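Local atomic coordinates of penicillin-binding protein activator LpoB (Escherichia coli, PDB entry 4Q6Z), a protein that probably regulates peptidoglycan synthesis from the outer membrane as a lipoprotein activator of penicillin-binding protein 1B, the chain here being its C-terminal domain. Residues Gly19-Ser24 against Gly95-Leu100. Sequence-based numbering, arbitrary orientation.
Sequences GVTAGS and GAHYVL
Tyr98, Ser24 and His97 account for most of the surface shared by the loop Gly19-Ser24 and the segment Gly95-Leu100, which leads into strand 98-106. Tyr98 reaches tip-first into the loop: with CG beside its own backbone N and anti to the carbonyl carbon (chi1 -62°), the ring extends along Ser24 and brings its hydroxyl to the backbone of residues 19-21. There Thr21 N donates to Tyr98 OH in an almost straight bond, 2.9 Å long with an N-H...acceptor angle of 176°. Gly19 O lies 3.2 Å from Tyr98 OH, at best a weak acceptor for the phenol proton. The Thr21 side chain sits beside the same oxygen, its CG2 3.8 Å from Tyr98 OH. Ser24 meets the CD2-CE2 side of the ring obliquely, CB 3.4 Å from Tyr98 CE2. Its hydroxyl also turns back on its own loop, where Ser24 OG donates to Thr21 O at 2.7 Å, approaching from above the carbonyl plane, and so ties the two ends of the turn together. On the same side of the ring plane as Ser24, His97 CD2 lies over the face of the Tyr98 ring, offset toward the rim, and 3.6 Å from Ser24 OG. An alanine in place of Tyr98 would probably leave Thr21 N without its acceptor and open a gap beside Ser24. Tyr98 also touches Leu117 of the adjacent strand 111-119 and Ile126 of strand 124-132 beyond it, while the backbones of His97 and Tyr98 pair with Val25. Tyr98 of strand 98-106 thereby holds the loop that leads from helix 3-15 into the adjacent parallel strand 25-35 of the mixed sheet of this alpha-beta LpoB C-terminal domain.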
ATOM      1  N   GLY A  19      -1.904  14.107 -10.265  1.00 45.76           N
ATOM      2  CA  GLY A  19      -2.767  12.930 -10.492  1.00 44.09           C
ATOM      3  C   GLY A  19      -3.305  12.230  -9.240  1.00 45.14           C
ATOM      4  O   GLY A  19      -4.212  11.382  -9.340  1.00 50.31           O
ATOM      5  N   VAL A  20      -2.790  12.589  -8.068  1.00 41.40           N
ATOM      6  CA  VAL A  20      -3.285  12.005  -6.814  1.00 41.17           C
ATOM      7  C   VAL A  20      -4.353  12.870  -6.149  1.00 40.66           C
ATOM      8  O   VAL A  20      -4.064  13.949  -5.676  1.00 37.81           O
ATOM      9  CB  VAL A  20      -2.144  11.776  -5.807  1.00 41.54           C
ATOM     10  CG1 VAL A  20      -2.699  11.180  -4.522  1.00 42.67           C
ATOM     11  CG2 VAL A  20      -1.097  10.846  -6.387  1.00 41.53           C
ATOM     12  N   THR A  21      -5.585  12.383  -6.093  1.00 42.64           N
ATOM     13  CA  THR A  21      -6.649  13.162  -5.486  1.00 48.48           C
ATOM     14  C   THR A  21      -6.772  12.757  -4.031  1.00 49.39           C
ATOM     15  O   THR A  21      -6.872  11.573  -3.722  1.00 54.26           O
ATOM     16  CB  THR A  21      -8.020  12.986  -6.179  1.00 50.49           C
ATOM     17  OG1 THR A  21      -8.588  11.736  -5.809  1.00 61.40           O
ATOM     18  CG2 THR A  21      -7.904  13.015  -7.682  1.00 51.81           C
ATOM     19  N   ALA A  22      -6.782  13.742  -3.143  1.00 47.69           N
ATOM     20  CA  ALA A  22      -6.861  13.477  -1.714  1.00 45.86           C
ATOM     21  C   ALA A  22      -8.284  13.113  -1.311  1.00 45.94           C
ATOM     22  O   ALA A  22      -9.248  13.342  -2.044  1.00 41.31           O
ATOM     23  CB  ALA A  22      -6.385  14.683  -0.924  1.00 48.57           C
ATOM     24  N   GLY A  23      -8.396  12.535  -0.122  1.00 45.38           N
ATOM     25  CA  GLY A  23      -9.669  12.014   0.375  1.00 44.80           C
ATOM     26  C   GLY A  23     -10.189  10.808  -0.386  1.00 41.86           C
ATOM     27  O   GLY A  23     -11.313  10.373  -0.154  1.00 45.05           O
ATOM     28  N   SER A  24      -9.361  10.253  -1.261  1.00 38.86           N
ATOM     29  CA  SER A  24      -9.710   9.040  -1.973  1.00 39.93           C
ATOM     30  C   SER A  24      -9.700   7.835  -1.056  1.00 40.98           C
ATOM     31  O   SER A  24      -8.999   7.781  -0.050  1.00 39.46           O
ATOM     32  CB  SER A  24      -8.758   8.769  -3.133  1.00 39.05           C
ATOM     33  OG  SER A  24      -8.873   9.779  -4.097  1.00 39.12           O
ATOM     34  N   GLY A  95     -15.401  -0.138  -2.230  1.00 48.05           N
ATOM     35  CA  GLY A  95     -15.456   1.017  -3.125  1.00 50.21           C
ATOM     36  C   GLY A  95     -14.159   1.778  -3.376  1.00 46.96           C
ATOM     37  O   GLY A  95     -14.148   2.982  -3.159  1.00 47.33           O
ATOM     38  N   ALA A  96     -13.069   1.128  -3.802  1.00 42.06           N
ATOM     39  CA  ALA A  96     -11.755   1.761  -3.659  1.00 40.24           C
ATOM     40  C   ALA A  96     -11.302   2.396  -4.959  1.00 38.65           C
ATOM     41  O   ALA A  96     -11.616   1.933  -6.038  1.00 35.73           O
ATOM     42  CB  ALA A  96     -10.718   0.786  -3.161  1.00 41.00           C
ATOM     43  N   HIS A  97     -10.564   3.478  -4.823  1.00 41.63           N
ATOM     44  CA  HIS A  97     -10.193   4.303  -5.961  1.00 48.48           C
ATOM     45  C   HIS A  97      -8.772   4.028  -6.356  1.00 47.15           C
ATOM     46  O   HIS A  97      -8.448   3.912  -7.536  1.00 49.20           O
ATOM     47  CB  HIS A  97     -10.315   5.794  -5.633  1.00 55.88           C
ATOM     48  CG  HIS A  97     -10.174   6.682  -6.831  1.00 60.68           C
ATOM     49  ND1 HIS A  97     -10.875   6.477  -8.005  1.00 65.16           N
ATOM     50  CD2 HIS A  97      -9.384   7.760  -7.049  1.00 61.89           C
ATOM     51  CE1 HIS A  97     -10.538   7.405  -8.883  1.00 66.81           C
ATOM     52  NE2 HIS A  97      -9.641   8.202  -8.325  1.00 68.51           N
ATOM     53  N   TYR A  98      -7.924   3.930  -5.350  1.00 43.67           N
ATOM     54  CA  TYR A  98      -6.566   3.557  -5.565  1.00 43.39           C
ATOM     55  C   TYR A  98      -6.319   2.268  -4.845  1.00 39.45           C
ATOM     56  O   TYR A  98      -7.008   1.950  -3.898  1.00 40.62           O
ATOM     57  CB  TYR A  98      -5.656   4.606  -4.981  1.00 44.14           C
ATOM     58  CG  TYR A  98      -5.784   5.969  -5.582  1.00 41.41           C
ATOM     59  CD1 TYR A  98      -5.493   6.177  -6.901  1.00 39.17           C
ATOM     60  CD2 TYR A  98      -6.146   7.061  -4.808  1.00 42.47           C
ATOM     61  CE1 TYR A  98      -5.582   7.433  -7.456  1.00 38.14           C
ATOM     62  CE2 TYR A  98      -6.230   8.325  -5.358  1.00 40.62           C
ATOM     63  CZ  TYR A  98      -5.947   8.500  -6.689  1.00 37.67           C
ATOM     64  OH  TYR A  98      -6.046   9.738  -7.256  1.00 36.91           O
ATOM     65  N   VAL A  99      -5.305   1.556  -5.300  1.00 40.54           N
ATOM     66  CA  VAL A  99      -4.651   0.525  -4.519  1.00 41.52           C
ATOM     67  C   VAL A  99      -3.229   0.991  -4.305  1.00 42.32           C
ATOM     68  O   VAL A  99      -2.573   1.455  -5.245  1.00 44.65           O
ATOM     69  CB  VAL A  99      -4.623  -0.824  -5.270  1.00 41.45           C
ATOM     70  CG1 VAL A  99      -3.913  -1.869  -4.437  1.00 42.44           C
ATOM     71  CG2 VAL A  99      -6.029  -1.295  -5.625  1.00 40.85           C
ATOM     72  N   LEU A 100      -2.742   0.873  -3.079  1.00 42.12           N
ATOM     73  CA  LEU A 100      -1.358   1.275  -2.794  1.00 43.38           C
ATOM     74  C   LEU A 100      -0.458   0.084  -2.569  1.00 43.86           C
ATOM     75  O   LEU A 100      -0.621  -0.642  -1.600  1.00 40.21           O
ATOM     76  CB  LEU A 100      -1.292   2.182  -1.591  1.00 44.90           C
ATOM     77  CG  LEU A 100       0.138   2.636  -1.310  1.00 51.09           C
ATOM     78  CD1 LEU A 100       0.617   3.611  -2.385  1.00 52.09           C
ATOM     79  CD2 LEU A 100       0.198   3.269   0.069  1.00 54.54           C
TER